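PDB 6HLX: AgaA from Rhizobium radiobacter, which binds the opine agropinic acid as the periplasmic solute-binding protein of an ABC transporter, delivering it for import. Local coordinates for residues A[14-18]-A[27-31]; A[30-34]-A[475-481]; A[46-50]-A[179-183]; A[58-64]-A[122-128]; A[416-421]-A[432-436]. Residues are numbered along the deposited sequence.

Contact 1 closes first: helix 23-32 packs back on the loop after strand 3-8. Contact 2 starts on that same helix, shares Leu30 and Ala31 with contact 1, and reaches almost to the C terminus, so contacts 3, 4 and 5 all fall within its span. Contact 3 joins strand 45-55 to the loop at 179-183 and encloses contact 4, where strand 61-66 meets the start of helix 127-131. Contact 5, a local helix hairpin, follows both. Contacts 2 and 3 touch through Glu481, which meets Tyr180 and Lys182; contacts 3 and 4 meet where Ala50 packs on Phe64; contact 5 reaches contact 4 through Arg421 O and Val125 N.

Contact 1. Residues A[14-18]-A[27-31]; sequences TLDTV and TVKLA
An ST turn lies within the loop between strand 3-8 and helix 23-32: Thr14 OG1 accepts from Asp16 N at 3.0 Å, with Leu15 at phi/psi -106/3, Asp16 at -48/117. Residues 14-18 have no regular structure and pass one face of helical residues 27-31, closest at Leu15 and Lys29, whose CA atoms are 6.5 Å apart. Lys29 points toward the loop, its chain m, t, m, t, so that NZ donates to Thr17 O at 2.8 Å while CD lies 3.6 Å from Leu15 O. This is a strand-loop-helix connection whose loop backbone is held by a buried lysine from the helix it precedes. The same NZ also pairs with Glu135 and bonds to Val19 O. Water 1 accepts from Lys29 NZ at 3.1 Å and lies 3.0 Å from Thr14 O and 2.8 Å from Asp16 O. Leu15 (m, t) starts sideways, but its CD2 reaches Val28 CB at 3.9 Å, with Val28 in t. Asp16 points away from the helix and forms a salt bridge with Arg88.

Contact 2. Residues A[30-34]-A[475-481]; sequences LAIHR and QSGLSIE
Leu30 takes the m, t rotamer and points squarely at residues 475-481, a run of 3-10 conformation held by bonds such as Leu478 N to Gln475 O at 2.9 Å. The register is Leu30 on Leu478, CA to CA 5.0 Å, close enough that Leu30 CB is 3.7 Å from Leu478 N and 4.0 Å from Gly477 C. Leu30 CD1 meets Gln475 CA at 3.6 Å. Leu478, also m, t, leaves its backbone sideways and bends in, its CD2 3.8 Å from Leu30 CD2. Ala31 CB touches Ile480 CG2 at 4.0 Å. The two segments are 441 residues apart in sequence, yet lie in one lobe, consistent with family 5 solute-binding proteins, in which N- and C-terminal portions together build the same lobe. Helix 23-32 ends here, and His33 leaves helical angles. Arg34 (m, m, t, chi4 -89°) curls back over that end: NH1 donates to Leu30 O at 3.0 Å and His33 O at 2.8 Å, and Leu478 CD2 covers one face of the guanidinium, 3.5 Å from NH1. At its edge Arg34 NH2 forms a salt bridge with Glu481 OE1 at 3.1 Å, whose hydrogen bond is weak (143°). Glu481, p then t, also binds Tyr180 and Lys182. Water 2 accepts from Arg34 NH2 and donates to Leu30 O and Leu478 O, each at 2.8 Å.

Contact 3. Residues A[46-50]-A[179-183]; sequences SPELA and DYYKK. With SO4 (sulfate ion), chain V; ACT (acetate ion), chain K.
The Tyr181 ring overlaps the tip of Leu49, CE2 to Leu49 CD2 3.7 Å, and carries its hydroxyl to Glu48, where OH donates to OE1 at 2.7 Å. Tyr181 is in the p rotamer (52°) and points at residues 46-50. The backbones stay apart: the nearest CA pair, Glu48 and Tyr181, is 8.9 Å, so side chains bridge the gap. Glu48 is m, m, bent toward the loop; its phi/psi of -104/-97 takes the chain out of the extended path of Ser46 and Pro47. Its second oxygen, OE2, accepts from Lys182 NZ at 2.9 Å in a salt bridge and from Ser46 OG at 2.9 Å, so one carboxylate gathers three donors. Lys182 is m and then fully extended, and its NZ also donates to acetate OXT at 2.8 Å and pairs with Glu481. At the far end Asp179 N makes a weak bond to sulfate O3 at 3.0 Å. Both ions probably come from the crystallisation liquor. Residues 46-50 span the break in strand 45-55 of the five-stranded antiparallel sheet, with Glu48 and Leu49 as loop, backbone-bonded to Gly35, Leu36 and Asn38, while 179-183 link strands 171-176 and 190-195 of the seven-stranded mixed sheet, joining both sheets.

Contact 4. Residues A[58-64]-A[122-128]; sequences DAKEFTF and TPSVAMI
This loop-and-strand contact lies against one face of the five-stranded antiparallel sheet, at its middle strand 61-66, where the strand and the turn before it meet the turn entering helix 127-131. Ala59, left-handed at phi/psi 58/40, lies in the turn just before the strand, and its carbonyl is the polar link: Ser124 N donates to Ala59 O at 3.0 Å and 170°, with Pro123 CA adding a CA-H...O contact to the same oxygen at 3.5 Å. The nearest CA pair is Lys60 and Pro123, 4.6 Å apart. Pro123 fits between Asp58 and Lys60, its CB 3.2 Å from Asp58 O and its CG 3.7 Å from Lys60 CG; Ala59 CB rests on Val125 CG1 at 4.0 Å. Phe62 and Phe64, two residues apart on the strand and both m, project from the same face. Met127 (t, p, p) lays CG over one face of the Phe62 ring, with Met127 CB 3.7 Å from Phe62 CZ. Ile128 (m, m) brings CD1 to Phe62 CD2 at 3.9 Å and Phe64 CZ at 3.7 Å. Ser124 OG accepts from Ala126 N at 3.2 Å, a capping bond within a type I turn from Ser124 to Met127. A serine-capped turn thus starts a helix that packs on Phe62 and Phe64 of the beta hairpin 45-55/61-66, the hairpin that carries the zinc ligands Glu54 and His65.

Contact 5. Residues A[416-421]-A[432-436]; sequences LLDKGR and IYDAF
Helices 411-422 and 426-443 form an antiparallel alpha-alpha hairpin, and residues 416-421 and 432-436 are part of its interface. The segment axes come within 9.3 Å at 160° (signed crossing -160°), with CA registers Gly420 to Ile432 at 5.8 Å and Leu416 to Phe436 at 6.1 Å. Ile432 (m, t) is the main bump: CG2 presses into the hollow beside Gly420, 3.2 Å from Leu416 O and 3.7 Å from Gly420 N, while CD1 lies 3.8 Å from Lys419 CG. Gly420 also accommodates Tyr433, whose OH comes within 3.2 Å of Gly420 C; a CB there would clash at 2.6 Å from that hydroxyl. In return Leu416 (m, t) settles over the opposite helix, CD1 3.7 Å from Phe436 CA and CD2 4.1 Å from Ala435 CB. Leu417 CD2 sits over the face of the Phe436 ring (t), 4.2 Å from its centroid and 24° off the normal, a CH-pi contact; Tyr393 of helix 388-393 meets that ring edge-to-face. Direct hydrogen bonds between the segments are absent. Tyr433 OH, also bonded to Arg429, instead donates to water 3 at 2.6 Å, which donates to Leu417 O at 2.7 Å.

Contact 1. Residues A[14-18]-A[27-31]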
# COMPACT_ATOMS: atom_id res chain seq x y z
N THR A 14 -0.74 14.01 4.45
CA THR A 14 0.46 14.20 5.27
C THR A 14 1.68 13.54 4.64
O THR A 14 1.55 12.58 3.88
CB THR A 14 0.27 13.68 6.72
OG1 THR A 14 1.43 14.06 7.48
CG2 THR A 14 0.07 12.15 6.79
N LEU A 15 2.87 14.07 4.96
CA LEU A 15 4.11 13.44 4.55
C LEU A 15 4.76 12.78 5.78
O LEU A 15 5.86 12.24 5.67
CB LEU A 15 5.06 14.44 3.88
CG LEU A 15 4.61 14.96 2.50
CD1 LEU A 15 5.64 15.94 1.94
CD2 LEU A 15 4.41 13.79 1.51
N ASP A 16 4.07 12.82 6.96
CA ASP A 16 4.55 12.20 8.21
C ASP A 16 4.98 10.76 7.83
O ASP A 16 4.18 10.00 7.27
CB ASP A 16 3.46 12.23 9.30
CG ASP A 16 3.87 11.62 10.62
OD1 ASP A 16 4.73 10.71 10.61
OD2 ASP A 16 3.30 12.00 11.65
N THR A 17 6.27 10.45 7.99
CA THR A 17 6.78 9.20 7.40
C THR A 17 6.08 7.95 7.85
O THR A 17 5.86 7.06 7.01
CB THR A 17 8.29 9.05 7.55
OG1 THR A 17 8.63 8.84 8.92
CG2 THR A 17 9.06 10.27 6.96
N VAL A 18 5.70 7.86 9.15
CA VAL A 18 5.16 6.62 9.73
C VAL A 18 3.69 6.35 9.32
O VAL A 18 3.21 5.22 9.49
CB VAL A 18 5.35 6.56 11.26
CG1 VAL A 18 6.81 6.71 11.66
CG2 VAL A 18 4.46 7.57 11.99
N THR A 27 4.27 8.26 -2.93
CA THR A 27 5.06 8.63 -4.12
C THR A 27 6.01 9.80 -3.80
O THR A 27 7.17 9.75 -4.18
CB THR A 27 4.11 8.96 -5.30
OG1 THR A 27 3.29 7.80 -5.55
CG2 THR A 27 4.87 9.38 -6.58
N VAL A 28 5.52 10.82 -3.05
CA VAL A 28 6.36 11.95 -2.66
C VAL A 28 7.41 11.49 -1.63
O VAL A 28 8.59 11.80 -1.76
CB VAL A 28 5.53 13.17 -2.17
CG1 VAL A 28 6.46 14.32 -1.76
CG2 VAL A 28 4.53 13.63 -3.24
N LYS A 29 6.98 10.71 -0.64
CA LYS A 29 7.93 10.21 0.39
C LYS A 29 9.08 9.42 -0.23
O LYS A 29 10.21 9.53 0.23
CB LYS A 29 7.23 9.30 1.41
CG LYS A 29 6.41 10.09 2.42
CD LYS A 29 6.01 9.28 3.66
CE LYS A 29 5.15 8.05 3.31
NZ LYS A 29 4.52 7.46 4.53
N LEU A 30 8.80 8.64 -1.28
CA LEU A 30 9.82 7.79 -1.91
C LEU A 30 10.82 8.57 -2.78
O LEU A 30 11.86 8.02 -3.18
CB LEU A 30 9.18 6.61 -2.65
CG LEU A 30 8.45 5.63 -1.71
CD1 LEU A 30 7.58 4.70 -2.50
CD2 LEU A 30 9.44 4.88 -0.78
N ALA A 31 10.56 9.85 -3.00
CA ALA A 31 11.52 10.72 -3.69
C ALA A 31 12.49 11.31 -2.65
O ALA A 31 13.64 11.56 -2.97
CB ALA A 31 10.77 11.86 -4.38
O HOH W 1 2.91 10.10 4.79

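Contact 2. Residues A[30-34]-A[475-481]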
# COMPACT_ATOMS: atom_id res chain seq x y z
N LEU A 30 8.80 8.64 -1.28
CA LEU A 30 9.82 7.79 -1.91
C LEU A 30 10.82 8.57 -2.78
O LEU A 30 11.86 8.02 -3.18
CB LEU A 30 9.18 6.61 -2.65
CG LEU A 30 8.45 5.63 -1.71
CD1 LEU A 30 7.58 4.70 -2.50
CD2 LEU A 30 9.44 4.88 -0.78
N ALA A 31 10.56 9.85 -3.00
CA ALA A 31 11.52 10.72 -3.69
C ALA A 31 12.49 11.31 -2.65
O ALA A 31 13.64 11.56 -2.97
CB ALA A 31 10.77 11.86 -4.38
N ILE A 32 11.99 11.62 -1.45
CA ILE A 32 12.73 12.35 -0.41
C ILE A 32 13.38 11.46 0.64
O ILE A 32 14.27 11.93 1.34
CB ILE A 32 11.70 13.31 0.27
CG1 ILE A 32 11.23 14.41 -0.72
CG2 ILE A 32 12.20 13.92 1.61
CD1 ILE A 32 9.82 15.04 -0.20
N HIS A 33 12.88 10.23 0.81
CA HIS A 33 13.33 9.40 1.92
C HIS A 33 13.90 8.06 1.51
O HIS A 33 13.56 7.54 0.45
CB HIS A 33 12.14 9.14 2.87
CG HIS A 33 11.67 10.36 3.61
ND1 HIS A 33 12.45 10.97 4.56
CD2 HIS A 33 10.48 11.01 3.54
CE1 HIS A 33 11.74 11.99 5.01
NE2 HIS A 33 10.53 12.04 4.43
N ARG A 34 14.67 7.44 2.43
CA ARG A 34 15.24 6.11 2.28
C ARG A 34 15.19 5.40 3.62
O ARG A 34 15.31 6.05 4.67
CB ARG A 34 16.70 6.20 1.78
CG ARG A 34 16.85 6.51 0.28
CD ARG A 34 16.30 5.37 -0.57
NE ARG A 34 16.34 5.61 -2.02
CZ ARG A 34 15.37 6.20 -2.72
NH1 ARG A 34 14.30 6.70 -2.10
NH2 ARG A 34 15.48 6.32 -4.03
N GLN A 475 4.81 1.52 -4.83
CA GLN A 475 6.14 2.03 -4.48
C GLN A 475 6.90 2.53 -5.71
O GLN A 475 8.09 2.84 -5.60
CB GLN A 475 6.97 0.95 -3.77
CG GLN A 475 6.34 0.53 -2.44
CD GLN A 475 7.29 -0.30 -1.62
OE1 GLN A 475 8.49 -0.32 -1.89
NE2 GLN A 475 6.77 -1.01 -0.63
N SER A 476 6.23 2.60 -6.87
CA SER A 476 6.87 3.02 -8.13
C SER A 476 7.57 4.37 -8.07
O SER A 476 8.52 4.61 -8.84
CB SER A 476 5.88 2.99 -9.29
OG SER A 476 5.38 1.68 -9.52
N GLY A 477 7.13 5.24 -7.14
CA GLY A 477 7.78 6.54 -6.94
C GLY A 477 9.27 6.42 -6.62
O GLY A 477 10.04 7.35 -6.89
N LEU A 478 9.71 5.24 -6.10
CA LEU A 478 11.15 5.01 -5.89
C LEU A 478 11.95 5.16 -7.19
O LEU A 478 13.09 5.63 -7.18
CB LEU A 478 11.38 3.58 -5.39
CG LEU A 478 11.17 3.36 -3.90
CD1 LEU A 478 11.04 1.84 -3.58
CD2 LEU A 478 12.35 3.95 -3.10
N SER A 479 11.35 4.75 -8.33
CA SER A 479 12.04 4.76 -9.62
C SER A 479 12.31 6.19 -10.16
O SER A 479 13.00 6.33 -11.18
CB SER A 479 11.30 3.90 -10.64
OG SER A 479 10.15 4.57 -11.14
N ILE A 480 11.78 7.25 -9.49
CA ILE A 480 12.04 8.63 -9.95
C ILE A 480 13.55 8.95 -9.94
O ILE A 480 13.99 9.83 -10.68
CB ILE A 480 11.21 9.67 -9.13
CG1 ILE A 480 11.07 11.05 -9.89
CG2 ILE A 480 11.74 9.85 -7.70
CD1 ILE A 480 10.06 11.01 -11.09
N GLU A 481 14.34 8.24 -9.12
CA GLU A 481 15.79 8.51 -9.08
C GLU A 481 16.50 8.08 -10.37
O GLU A 481 17.65 8.45 -10.58
CB GLU A 481 16.44 7.85 -7.86
CG GLU A 481 16.50 6.33 -7.90
CD GLU A 481 17.28 5.71 -6.76
OE1 GLU A 481 17.85 6.48 -5.95
OE2 GLU A 481 17.34 4.47 -6.67
O HOH W 2 13.49 7.74 -5.43

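Contact 3. Residues A[46-50]-A[179-183]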
# COMPACT_ATOMS: atom_id res chain seq x y z
N SER A 46 17.13 -3.91 -1.86
CA SER A 46 18.35 -3.14 -2.12
C SER A 46 18.92 -2.59 -0.80
O SER A 46 18.16 -2.01 -0.03
CB SER A 46 18.03 -1.99 -3.08
OG SER A 46 19.15 -1.14 -3.27
N PRO A 47 20.24 -2.73 -0.54
CA PRO A 47 20.83 -2.11 0.67
C PRO A 47 20.92 -0.60 0.43
O PRO A 47 21.60 -0.12 -0.49
CB PRO A 47 22.19 -2.81 0.79
CG PRO A 47 22.57 -3.17 -0.60
CD PRO A 47 21.28 -3.40 -1.36
N GLU A 48 20.15 0.16 1.21
CA GLU A 48 20.06 1.61 1.05
C GLU A 48 20.86 2.31 2.13
O GLU A 48 22.07 2.37 2.00
CB GLU A 48 18.58 2.08 0.94
CG GLU A 48 17.92 1.59 -0.36
CD GLU A 48 18.39 2.19 -1.68
OE1 GLU A 48 18.91 3.33 -1.68
OE2 GLU A 48 18.21 1.53 -2.72
N LEU A 49 20.22 2.77 3.24
CA LEU A 49 21.05 3.36 4.31
C LEU A 49 21.92 2.31 5.03
O LEU A 49 22.95 2.65 5.64
CB LEU A 49 20.20 4.15 5.29
CG LEU A 49 19.50 5.36 4.67
CD1 LEU A 49 18.59 6.02 5.70
CD2 LEU A 49 20.54 6.38 4.11
N ALA A 50 21.53 1.04 4.93
CA ALA A 50 22.38 -0.06 5.40
C ALA A 50 23.19 -0.51 4.18
O ALA A 50 22.61 -0.89 3.17
CB ALA A 50 21.52 -1.22 5.92
N ASP A 179 24.43 15.56 -2.44
CA ASP A 179 25.19 14.69 -1.53
C ASP A 179 24.56 13.30 -1.36
O ASP A 179 25.00 12.53 -0.50
CB ASP A 179 25.42 15.37 -0.17
CG ASP A 179 26.52 16.43 -0.19
OD1 ASP A 179 27.26 16.51 -1.21
OD2 ASP A 179 26.65 17.17 0.80
N TYR A 180 23.59 12.94 -2.25
CA TYR A 180 22.98 11.59 -2.24
C TYR A 180 24.08 10.54 -2.51
O TYR A 180 25.04 10.82 -3.24
CB TYR A 180 21.87 11.51 -3.28
CG TYR A 180 21.12 10.20 -3.31
CD1 TYR A 180 20.49 9.71 -2.17
CD2 TYR A 180 20.99 9.48 -4.49
CE1 TYR A 180 19.72 8.54 -2.21
CE2 TYR A 180 20.22 8.32 -4.55
CZ TYR A 180 19.63 7.83 -3.39
OH TYR A 180 18.84 6.70 -3.46
N TYR A 181 23.96 9.37 -1.88
CA TYR A 181 25.04 8.36 -1.92
C TYR A 181 25.17 7.53 -3.20
O TYR A 181 26.15 6.78 -3.31
CB TYR A 181 24.94 7.42 -0.70
CG TYR A 181 23.58 6.81 -0.51
CD1 TYR A 181 23.21 5.65 -1.20
CD2 TYR A 181 22.66 7.37 0.38
CE1 TYR A 181 21.95 5.07 -1.01
CE2 TYR A 181 21.40 6.80 0.57
CZ TYR A 181 21.04 5.66 -0.14
OH TYR A 181 19.81 5.10 0.10
N LYS A 182 24.23 7.64 -4.15
CA LYS A 182 24.35 6.87 -5.40
C LYS A 182 24.94 7.74 -6.50
O LYS A 182 24.41 8.83 -6.76
CB LYS A 182 23.00 6.31 -5.84
CG LYS A 182 22.40 5.32 -4.86
CD LYS A 182 21.12 4.71 -5.39
CE LYS A 182 20.46 3.81 -4.35
NZ LYS A 182 19.22 3.16 -4.88
N LYS A 183 26.04 7.28 -7.13
CA LYS A 183 26.71 8.03 -8.20
C LYS A 183 25.76 8.24 -9.39
O LYS A 183 25.06 7.31 -9.80
CB LYS A 183 27.97 7.25 -8.64
CG LYS A 183 28.90 8.08 -9.52
CD LYS A 183 30.00 7.21 -10.15
CE LYS A 183 31.18 8.02 -10.65
NZ LYS A 183 30.82 8.95 -11.76
S SO4 V . 22.92 19.49 -1.53
O1 SO4 V . 22.03 19.36 -2.72
O2 SO4 V . 23.80 20.70 -1.69
O3 SO4 V . 23.82 18.32 -1.39
O4 SO4 V . 22.10 19.67 -0.32
C ACT K . 21.00 1.07 -7.74
O ACT K . 20.61 0.75 -8.88
OXT ACT K . 20.25 1.33 -6.77
CH3 ACT K . 22.53 1.17 -7.52

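Contact 4. Residues A[58-64]-A[122-128]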
# COMPACT_ATOMS: atom_id res chain seq x y z
N ASP A 58 17.96 -18.10 12.63
CA ASP A 58 16.59 -18.28 13.15
C ASP A 58 15.75 -16.99 12.91
O ASP A 58 14.62 -16.91 13.38
CB ASP A 58 16.63 -18.62 14.65
CG ASP A 58 17.29 -17.58 15.55
OD1 ASP A 58 17.80 -16.58 15.03
OD2 ASP A 58 17.28 -17.78 16.77
N ALA A 59 16.32 -15.98 12.21
CA ALA A 59 15.64 -14.73 11.86
C ALA A 59 15.12 -13.95 13.08
O ALA A 59 14.04 -13.36 13.05
CB ALA A 59 14.53 -14.99 10.84
N LYS A 60 15.92 -13.94 14.16
CA LYS A 60 15.61 -13.20 15.38
C LYS A 60 16.57 -12.04 15.66
O LYS A 60 16.23 -11.16 16.45
CB LYS A 60 15.64 -14.14 16.58
CG LYS A 60 14.35 -14.84 16.84
CD LYS A 60 14.46 -15.78 18.04
CE LYS A 60 14.19 -15.09 19.35
NZ LYS A 60 14.04 -16.09 20.43
N GLU A 61 17.78 -12.08 15.08
CA GLU A 61 18.81 -11.04 15.30
C GLU A 61 19.25 -10.47 13.97
O GLU A 61 19.53 -11.23 13.03
CB GLU A 61 20.02 -11.62 16.07
CG GLU A 61 19.66 -12.04 17.49
CD GLU A 61 20.77 -12.77 18.22
OE1 GLU A 61 21.66 -12.08 18.77
OE2 GLU A 61 20.76 -14.02 18.25
N PHE A 62 19.32 -9.13 13.89
CA PHE A 62 19.63 -8.43 12.64
C PHE A 62 20.70 -7.39 12.90
O PHE A 62 20.56 -6.60 13.84
CB PHE A 62 18.34 -7.74 12.12
CG PHE A 62 17.20 -8.68 11.78
CD1 PHE A 62 16.45 -9.29 12.80
CD2 PHE A 62 16.87 -8.96 10.46
CE1 PHE A 62 15.46 -10.23 12.49
CE2 PHE A 62 15.86 -9.88 10.15
CZ PHE A 62 15.14 -10.49 11.17
N THR A 63 21.75 -7.37 12.09
CA THR A 63 22.79 -6.33 12.23
C THR A 63 22.81 -5.54 10.96
O THR A 63 22.93 -6.13 9.89
CB THR A 63 24.18 -6.92 12.52
OG1 THR A 63 24.12 -7.65 13.74
CG2 THR A 63 25.25 -5.82 12.68
N PHE A 64 22.76 -4.22 11.07
CA PHE A 64 22.84 -3.33 9.90
C PHE A 64 24.11 -2.53 9.99
O PHE A 64 24.36 -1.88 11.01
CB PHE A 64 21.64 -2.38 9.84
CG PHE A 64 20.35 -3.14 9.70
CD1 PHE A 64 19.84 -3.45 8.44
CD2 PHE A 64 19.66 -3.59 10.82
CE1 PHE A 64 18.68 -4.22 8.30
CE2 PHE A 64 18.49 -4.35 10.69
CZ PHE A 64 18.01 -4.65 9.43
N THR A 122 9.94 -12.56 18.69
CA THR A 122 9.57 -13.78 17.95
C THR A 122 10.25 -13.71 16.57
O THR A 122 10.41 -12.61 16.04
CB THR A 122 8.03 -13.92 17.80
OG1 THR A 122 7.48 -12.73 17.22
CG2 THR A 122 7.33 -14.25 19.13
N PRO A 123 10.62 -14.85 15.94
CA PRO A 123 11.31 -14.77 14.63
C PRO A 123 10.45 -14.21 13.52
O PRO A 123 9.22 -14.36 13.54
CB PRO A 123 11.67 -16.21 14.32
CG PRO A 123 11.56 -16.96 15.61
CD PRO A 123 10.51 -16.25 16.41
N SER A 124 11.11 -13.56 12.54
CA SER A 124 10.41 -13.06 11.37
C SER A 124 11.32 -13.05 10.16
O SER A 124 12.22 -12.19 10.04
CB SER A 124 9.82 -11.68 11.59
OG SER A 124 9.15 -11.30 10.39
N VAL A 125 11.04 -13.95 9.21
CA VAL A 125 11.76 -13.98 7.93
C VAL A 125 11.28 -12.80 7.02
O VAL A 125 11.82 -12.62 5.92
CB VAL A 125 11.56 -15.34 7.20
CG1 VAL A 125 12.14 -16.50 8.03
CG2 VAL A 125 10.07 -15.58 6.88
N ALA A 126 10.26 -12.03 7.46
CA ALA A 126 9.71 -10.90 6.69
C ALA A 126 10.16 -9.53 7.22
O ALA A 126 9.78 -8.50 6.66
CB ALA A 126 8.19 -10.97 6.69
N MET A 127 10.92 -9.50 8.33
CA MET A 127 11.36 -8.24 8.94
C MET A 127 12.11 -7.36 7.95
O MET A 127 11.88 -6.15 7.93
CB MET A 127 12.19 -8.50 10.21
CG MET A 127 12.57 -7.23 10.98
SD MET A 127 11.16 -6.16 11.38
CE MET A 127 10.21 -7.21 12.46
N ILE A 128 13.04 -7.94 7.15
CA ILE A 128 13.78 -7.10 6.18
C ILE A 128 12.80 -6.44 5.19
O ILE A 128 12.91 -5.24 4.89
CB ILE A 128 14.89 -7.93 5.45
CG1 ILE A 128 16.01 -8.34 6.44
CG2 ILE A 128 15.48 -7.16 4.27
CD1 ILE A 128 16.88 -7.18 6.99

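Contact 5. Residues A[416-421]-A[432-436]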
# COMPACT_ATOMS: atom_id res chain seq x y z
N LEU A 416 -0.97 -19.91 12.84
CA LEU A 416 -0.45 -20.28 11.53
C LEU A 416 0.43 -19.17 10.96
O LEU A 416 1.53 -19.45 10.46
CB LEU A 416 -1.58 -20.61 10.54
CG LEU A 416 -2.27 -21.97 10.77
CD1 LEU A 416 -3.60 -22.01 10.02
CD2 LEU A 416 -1.36 -23.15 10.38
N LEU A 417 -0.01 -17.90 11.06
CA LEU A 417 0.85 -16.82 10.54
C LEU A 417 2.15 -16.70 11.34
O LEU A 417 3.21 -16.46 10.76
CB LEU A 417 0.09 -15.48 10.53
CG LEU A 417 -1.11 -15.43 9.56
CD1 LEU A 417 -2.00 -14.23 9.86
CD2 LEU A 417 -0.67 -15.46 8.07
N ASP A 418 2.08 -16.88 12.66
CA ASP A 418 3.29 -16.85 13.50
C ASP A 418 4.25 -17.96 13.09
O ASP A 418 5.45 -17.72 12.93
CB ASP A 418 2.92 -16.95 14.99
CG ASP A 418 2.33 -15.66 15.56
OD1 ASP A 418 2.54 -14.59 14.95
OD2 ASP A 418 1.68 -15.72 16.62
N LYS A 419 3.72 -19.18 12.85
CA LYS A 419 4.55 -20.31 12.43
C LYS A 419 5.15 -20.05 11.04
O LYS A 419 6.33 -20.33 10.82
CB LYS A 419 3.75 -21.63 12.43
CG LYS A 419 4.65 -22.86 12.33
CD LYS A 419 3.85 -24.16 12.35
CE LYS A 419 4.75 -25.37 12.20
NZ LYS A 419 3.97 -26.65 12.11
N GLY A 420 4.34 -19.47 10.14
CA GLY A 420 4.78 -19.16 8.78
C GLY A 420 5.95 -18.20 8.75
O GLY A 420 6.88 -18.38 7.95
N ARG A 421 5.92 -17.17 9.62
CA ARG A 421 6.94 -16.12 9.72
C ARG A 421 8.23 -16.61 10.39
O ARG A 421 9.27 -15.99 10.22
CB ARG A 421 6.39 -14.99 10.60
CG ARG A 421 6.65 -13.60 10.08
CD ARG A 421 6.05 -12.59 11.06
NE ARG A 421 4.58 -12.68 11.13
CZ ARG A 421 3.90 -13.08 12.20
NH1 ARG A 421 4.53 -13.42 13.32
NH2 ARG A 421 2.57 -13.10 12.17
N ILE A 432 2.15 -24.50 5.71
CA ILE A 432 1.57 -23.58 6.69
C ILE A 432 0.61 -22.62 5.99
O ILE A 432 -0.53 -22.46 6.44
CB ILE A 432 2.69 -22.84 7.46
CG1 ILE A 432 3.56 -23.83 8.27
CG2 ILE A 432 2.08 -21.77 8.38
CD1 ILE A 432 4.95 -23.28 8.60
N TYR A 433 1.06 -21.96 4.92
CA TYR A 433 0.19 -21.00 4.21
C TYR A 433 -1.01 -21.71 3.54
O TYR A 433 -2.09 -21.13 3.48
CB TYR A 433 0.98 -20.12 3.25
CG TYR A 433 1.90 -19.19 4.01
CD1 TYR A 433 1.38 -18.12 4.75
CD2 TYR A 433 3.27 -19.42 4.07
CE1 TYR A 433 2.21 -17.28 5.50
CE2 TYR A 433 4.11 -18.59 4.81
CZ TYR A 433 3.58 -17.53 5.53
OH TYR A 433 4.39 -16.75 6.31
N ASP A 434 -0.82 -22.97 3.09
CA ASP A 434 -1.93 -23.73 2.51
C ASP A 434 -3.02 -23.99 3.57
O ASP A 434 -4.21 -23.87 3.27
CB ASP A 434 -1.44 -25.07 1.92
CG ASP A 434 -0.65 -24.95 0.63
OD1 ASP A 434 -0.80 -23.92 -0.08
OD2 ASP A 434 0.12 -25.89 0.33
N ALA A 435 -2.61 -24.33 4.81
CA ALA A 435 -3.57 -24.53 5.91
C ALA A 435 -4.21 -23.18 6.29
O ALA A 435 -5.41 -23.13 6.58
CB ALA A 435 -2.88 -25.16 7.12
N PHE A 436 -3.43 -22.09 6.25
CA PHE A 436 -3.93 -20.74 6.56
C PHE A 436 -5.06 -20.40 5.56
O PHE A 436 -6.11 -19.90 5.97
CB PHE A 436 -2.80 -19.69 6.47
CG PHE A 436 -3.36 -18.30 6.20
CD1 PHE A 436 -3.88 -17.53 7.24
CD2 PHE A 436 -3.44 -17.80 4.91
CE1 PHE A 436 -4.47 -16.28 6.98
CE2 PHE A 436 -4.05 -16.56 4.65
CZ PHE A 436 -4.54 -15.81 5.69
O HOH W 3 3.01 -15.53 8.21